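Local coordinates for putative GAF sensor protein (Burkholderia vietnamiensis, PDB 5HL6), which probably reduces free L-methionine (R)-S-oxide, as a GAF-domain member of the free methionine sulfoxide reductase family, at residues 34-39 / 166-171; 43-48 / 74-79. One frame throughout, in Å; residues are numbered along the deposited sequence.

Interaction 1 of 2, residues 34-39 / 166-171; sequences LVESEP and VEHAWQ
V35 packs against H168 and A169, where helix 20-35 runs beside helix 152-176 in the helical layer of the GAF fold. The apolar contact is small. The V35 and H168 side chains cross at about a right angle, V35 CG2 reaching H168 CB at 3.9 Å; chi1 of -58° puts CG1 anti to the carbonyl carbon and leaves CG2 between the backbone N and that carbon, pointing at H168. V35 CB lies 4.3 Å from A169 CB.

Further out, E36 and H168 run side by side and point the same way. The CG methylene of E36 approaches H168 ND1 obliquely, at 3.8 Å, and carboxylate and imidazole planes are turned 58° apart. E36 OE2 stays 4.2 Å from H168 ND1, too far for a salt bridge, though its charge might still favour a protonated imidazole.

The polar links run through intermediaries. The carbonyls of H168 and E38 both take a hydrogen bond from K172 NZ, tying helix 152-176 to the loop that leads to helix 41-55. Helix 152-176 widens to a pi-type turn here, with Q171 N donating to V166 O at 2.7 Å. One water donates to both P39 O, at 2.9 Å, and A169 O, at 3.0 Å.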
loop_
_atom_site.group_PDB
_atom_site.type_symbol
_atom_site.label_atom_id
_atom_site.label_comp_id
_atom_site.label_asym_id
_atom_site.label_seq_id
_atom_site.Cartn_x
_atom_site.Cartn_y
_atom_site.Cartn_z
ATOM N N LEU B 34 5.719 -12.070 -8.686
ATOM C CA LEU B 34 4.701 -11.593 -7.756
ATOM C C LEU B 34 3.402 -11.230 -8.472
ATOM O O LEU B 34 2.317 -11.534 -7.968
ATOM C CB LEU B 34 5.236 -10.396 -6.957
ATOM C CG LEU B 34 4.361 -9.766 -5.870
ATOM C CD1 LEU B 34 4.006 -10.771 -4.773
ATOM C CD2 LEU B 34 5.065 -8.553 -5.274
ATOM N N VAL B 35 3.479 -10.598 -9.651
ATOM C CA VAL B 35 2.279 -10.054 -10.288
ATOM C C VAL B 35 1.763 -10.886 -11.464
ATOM O O VAL B 35 0.609 -10.683 -11.874
ATOM C CB VAL B 35 2.492 -8.594 -10.746
ATOM C CG1 VAL B 35 2.874 -7.717 -9.548
ATOM C CG2 VAL B 35 3.548 -8.513 -11.844
ATOM N N GLU B 36 2.555 -11.832 -11.986
ATOM C CA GLU B 36 2.245 -12.500 -13.253
ATOM C C GLU B 36 0.836 -13.089 -13.296
ATOM O O GLU B 36 0.119 -12.952 -14.295
ATOM C CB GLU B 36 3.268 -13.610 -13.511
ATOM C CG GLU B 36 4.261 -13.322 -14.614
ATOM C CD GLU B 36 5.297 -14.427 -14.752
ATOM O OE1 GLU B 36 5.329 -15.326 -13.882
ATOM O OE2 GLU B 36 6.079 -14.393 -15.728
ATOM N N SER B 37 0.440 -13.802 -12.250
ATOM C CA SER B 37 -0.788 -14.579 -12.310
ATOM C C SER B 37 -1.950 -13.952 -11.542
ATOM O O SER B 37 -3.053 -14.496 -11.583
ATOM C CB SER B 37 -0.531 -16.000 -11.798
ATOM O OG SER B 37 -0.083 -15.965 -10.455
ATOM N N GLU B 38 -1.745 -12.827 -10.851
ATOM C CA GLU B 38 -2.847 -12.177 -10.154
ATOM C C GLU B 38 -3.541 -11.208 -11.103
ATOM O O GLU B 38 -2.880 -10.315 -11.654
ATOM C CB GLU B 38 -2.352 -11.440 -8.915
ATOM C CG GLU B 38 -3.400 -10.531 -8.281
ATOM C CD GLU B 38 -4.695 -11.250 -7.970
ATOM O OE1 GLU B 38 -4.655 -12.375 -7.418
ATOM O OE2 GLU B 38 -5.765 -10.702 -8.299
ATOM N N PRO B 39 -4.853 -11.327 -11.320
ATOM C CA PRO B 39 -5.517 -10.420 -12.266
ATOM C C PRO B 39 -5.733 -9.010 -11.737
ATOM O O PRO B 39 -5.781 -8.067 -12.531
ATOM C CB PRO B 39 -6.857 -11.119 -12.541
ATOM C CG PRO B 39 -7.070 -12.002 -11.375
ATOM C CD PRO B 39 -5.710 -12.465 -10.956
ATOM N N VAL B 166 4.170 -2.546 -15.708
ATOM C CA VAL B 166 3.298 -2.162 -16.812
ATOM C C VAL B 166 2.997 -3.368 -17.696
ATOM O O VAL B 166 1.852 -3.576 -18.114
ATOM C CB VAL B 166 3.933 -1.005 -17.610
ATOM C CG1 VAL B 166 3.130 -0.714 -18.871
ATOM C CG2 VAL B 166 4.019 0.235 -16.734
ATOM N N GLU B 167 4.005 -4.200 -17.968
ATOM C CA GLU B 167 3.801 -5.324 -18.880
ATOM C C GLU B 167 3.001 -6.452 -18.232
ATOM O O GLU B 167 2.070 -6.993 -18.842
ATOM C CB GLU B 167 5.148 -5.849 -19.385
ATOM N N HIS B 168 3.356 -6.845 -17.013
ATOM C CA HIS B 168 2.797 -8.063 -16.426
ATOM C C HIS B 168 1.660 -7.799 -15.447
ATOM O O HIS B 168 1.088 -8.756 -14.907
ATOM C CB HIS B 168 3.906 -8.876 -15.749
ATOM C CG HIS B 168 4.932 -9.406 -16.706
ATOM N ND1 HIS B 168 4.831 -10.649 -17.296
ATOM C CD2 HIS B 168 6.072 -8.854 -17.189
ATOM C CE1 HIS B 168 5.868 -10.843 -18.089
ATOM N NE2 HIS B 168 6.636 -9.769 -18.046
ATOM N N ALA B 169 1.312 -6.538 -15.202
ATOM C CA ALA B 169 0.118 -6.238 -14.421
ATOM C C ALA B 169 -0.816 -5.307 -15.180
ATOM O O ALA B 169 -1.972 -5.669 -15.414
ATOM C CB ALA B 169 0.482 -5.637 -13.051
ATOM N N TRP B 170 -0.353 -4.121 -15.585
ATOM C CA TRP B 170 -1.281 -3.133 -16.128
ATOM C C TRP B 170 -1.731 -3.508 -17.535
ATOM O O TRP B 170 -2.937 -3.620 -17.800
ATOM C CB TRP B 170 -0.654 -1.736 -16.124
ATOM C CG TRP B 170 -1.674 -0.676 -16.414
ATOM C CD1 TRP B 170 -2.377 0.059 -15.499
ATOM C CD2 TRP B 170 -2.126 -0.244 -17.705
ATOM N NE1 TRP B 170 -3.228 0.926 -16.140
ATOM C CE2 TRP B 170 -3.093 0.762 -17.493
ATOM C CE3 TRP B 170 -1.791 -0.594 -19.019
ATOM C CZ2 TRP B 170 -3.737 1.418 -18.547
ATOM C CZ3 TRP B 170 -2.446 0.045 -20.066
ATOM C CH2 TRP B 170 -3.403 1.049 -19.822
ATOM N N GLN B 171 -0.774 -3.671 -18.459
ATOM C CA GLN B 171 -1.122 -3.976 -19.848
ATOM C C GLN B 171 -1.812 -5.327 -19.960
ATOM O O GLN B 171 -2.698 -5.512 -20.803
ATOM C CB GLN B 171 0.124 -3.959 -20.724
ATOM C CG GLN B 171 -0.186 -3.869 -22.225
ATOM C CD GLN B 171 -0.650 -2.477 -22.625
ATOM O OE1 GLN B 171 0.047 -1.487 -22.382
ATOM N NE2 GLN B 171 -1.823 -2.394 -23.257
HETATM O O HOH W 1 -3.247 -6.739 -12.954
#

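Interaction 2 of 2, residues 43-48 / 74-79; sequences ANAANF and VGPFQG
The pyrrolidine ring of P76 meets A45 and A46 with its CB and CG atoms, while two phenylalanine rings lie in the same segments but pack elsewhere. On the strand side, F77 turns its CB away from the helix; its ring stacks with W61, while G75 O and G79 C lie at its edge, in plane. On the helix side, F48 meets W140 edge-to-face and F165 with the planes at about 55°. Neither phenylalanine ring touches the other segment.

P76 CB comes down on the backbone of A46, 3.6 Å from its CA and 3.7 Å from its N, with A46 CB alongside at 3.9 Å from that same P76 CB. One atom round the ring, P76 CG reaches A45 CB at 3.8 Å. Two alanines in a row give the helix a low surface, and the proline sits directly on the backbone.

This is helix 41-55 laid against the six-stranded antiparallel sheet of a GAF domain, at the point where strand 72-77 turns a corner at P76. The backbone of the strand stays paired with strand 61-67 through F64, and the P76 CB points toward the helix.

At the second corner, Q78, the side chain folds back on itself (chi1 -53°, chi2 -61°), which carries its amide nearer the helix than its CB direction suggests. Q78 NE2 is still 4.4 Å from A46 O, too long for a hydrogen bond. The amide looks to the second subunit instead: NE2 donates to F77 O of the second subunit and OE1 accepts from G79 N of the second subunit. The G79 N of this chain donates in return to Q78 OE1 of the second subunit.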
loop_
_atom_site.group_PDB
_atom_site.type_symbol
_atom_site.label_atom_id
_atom_site.label_comp_id
_atom_site.label_asym_id
_atom_site.label_seq_id
_atom_site.Cartn_x
_atom_site.Cartn_y
_atom_site.Cartn_z
ATOM N N ALA B 43 -4.263 -4.888 -6.381
ATOM C CA ALA B 43 -3.477 -5.840 -5.599
ATOM C C ALA B 43 -2.032 -5.873 -6.081
ATOM O O ALA B 43 -1.092 -5.867 -5.276
ATOM C CB ALA B 43 -4.095 -7.247 -5.695
ATOM N N ASN B 44 -1.831 -5.934 -7.399
ATOM C CA ASN B 44 -0.468 -5.961 -7.921
ATOM C C ASN B 44 0.272 -4.663 -7.610
ATOM O O ASN B 44 1.453 -4.692 -7.251
ATOM C CB ASN B 44 -0.479 -6.245 -9.427
ATOM C CG ASN B 44 -0.845 -7.680 -9.724
ATOM O OD1 ASN B 44 -0.483 -8.586 -8.966
ATOM N ND2 ASN B 44 -1.576 -7.899 -10.803
ATOM N N ALA B 45 -0.409 -3.519 -7.725
ATOM C CA ALA B 45 0.219 -2.247 -7.369
ATOM C C ALA B 45 0.607 -2.212 -5.892
ATOM O O ALA B 45 1.714 -1.791 -5.545
ATOM C CB ALA B 45 -0.714 -1.084 -7.708
ATOM N N ALA B 46 -0.285 -2.670 -5.004
ATOM C CA ALA B 46 0.040 -2.690 -3.581
ATOM C C ALA B 46 1.212 -3.628 -3.294
ATOM O O ALA B 46 2.145 -3.271 -2.557
ATOM C CB ALA B 46 -1.196 -3.070 -2.771
ATOM N N ASN B 47 1.194 -4.825 -3.886
ATOM C CA ASN B 47 2.261 -5.792 -3.638
ATOM C C ASN B 47 3.582 -5.333 -4.237
ATOM O O ASN B 47 4.645 -5.525 -3.632
ATOM C CB ASN B 47 1.862 -7.174 -4.190
ATOM C CG ASN B 47 0.993 -7.936 -3.211
ATOM O OD1 ASN B 47 1.079 -7.706 -2.007
ATOM N ND2 ASN B 47 0.156 -8.846 -3.714
ATOM N N PHE B 48 3.532 -4.729 -5.425
ATOM C CA PHE B 48 4.742 -4.220 -6.068
ATOM C C PHE B 48 5.380 -3.123 -5.216
ATOM O O PHE B 48 6.591 -3.136 -4.970
ATOM C CB PHE B 48 4.386 -3.712 -7.468
ATOM C CG PHE B 48 5.553 -3.130 -8.252
ATOM C CD1 PHE B 48 6.253 -3.913 -9.165
ATOM C CD2 PHE B 48 5.902 -1.794 -8.107
ATOM C CE1 PHE B 48 7.301 -3.383 -9.918
ATOM C CE2 PHE B 48 6.951 -1.241 -8.852
ATOM C CZ PHE B 48 7.654 -2.032 -9.755
ATOM N N VAL B 74 -3.018 9.701 -5.795
ATOM C CA VAL B 74 -2.129 8.716 -5.187
ATOM C C VAL B 74 -2.800 7.347 -5.191
ATOM O O VAL B 74 -4.013 7.226 -4.968
ATOM C CB VAL B 74 -1.726 9.139 -3.764
ATOM C CG1 VAL B 74 -2.900 8.991 -2.773
ATOM C CG2 VAL B 74 -0.525 8.328 -3.292
ATOM N N GLY B 75 -2.008 6.311 -5.479
ATOM C CA GLY B 75 -2.453 4.927 -5.419
ATOM C C GLY B 75 -1.797 4.231 -4.243
ATOM O O GLY B 75 -1.429 4.884 -3.266
ATOM N N PRO B 76 -1.636 2.901 -4.296
ATOM C CA PRO B 76 -0.942 2.210 -3.200
ATOM C C PRO B 76 0.479 2.730 -3.037
ATOM O O PRO B 76 1.151 3.053 -4.020
ATOM C CB PRO B 76 -0.947 0.735 -3.635
ATOM C CG PRO B 76 -2.056 0.617 -4.638
ATOM C CD PRO B 76 -2.063 1.962 -5.355
ATOM N N PHE B 77 0.942 2.791 -1.785
ATOM C CA PHE B 77 2.311 3.219 -1.507
ATOM C C PHE B 77 2.743 2.733 -0.128
ATOM O O PHE B 77 1.912 2.451 0.737
ATOM C CB PHE B 77 2.441 4.746 -1.595
ATOM C CG PHE B 77 1.691 5.488 -0.507
ATOM C CD1 PHE B 77 2.284 5.729 0.729
ATOM C CD2 PHE B 77 0.397 5.941 -0.719
ATOM C CE1 PHE B 77 1.601 6.417 1.737
ATOM C CE2 PHE B 77 -0.295 6.613 0.286
ATOM C CZ PHE B 77 0.313 6.852 1.516
ATOM N N GLN B 78 4.065 2.682 0.071
ATOM C CA GLN B 78 4.703 2.527 1.375
ATOM C C GLN B 78 5.295 3.864 1.808
ATOM O O GLN B 78 5.905 4.570 0.995
ATOM C CB GLN B 78 5.825 1.481 1.336
ATOM C CG GLN B 78 5.409 0.145 0.777
ATOM C CD GLN B 78 4.305 -0.488 1.593
ATOM O OE1 GLN B 78 4.440 -0.668 2.798
ATOM N NE2 GLN B 78 3.199 -0.811 0.941
ATOM N N GLY B 79 5.123 4.207 3.084
ATOM C CA GLY B 79 5.615 5.461 3.626
ATOM C C GLY B 79 4.522 6.224 4.345
ATOM O O GLY B 79 3.380 5.780 4.454
#

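In the fold
Helix 41-55 ties the two contacts together. Interaction 1 lies at the margin of the helical layer, partly buried, and joins the tail of helix 20-35 and the loop after it to helix 152-176; interaction 2 is fully buried and joins that layer to the sheet. Their chemistry follows: the first mixes one apolar patch with a glutamate, a histidine and a bridging water, the second is alanine against proline. N44 connects them, its ND2 probably hydrogen-bonded to E38 O at 2.9 Å and packed on A169 CB. Both reach the second subunit: E38 of interaction 1 forms a salt bridge with R85 of that subunit, whereas Q78 of interaction 2 exchanges amide hydrogen bonds with its backbone.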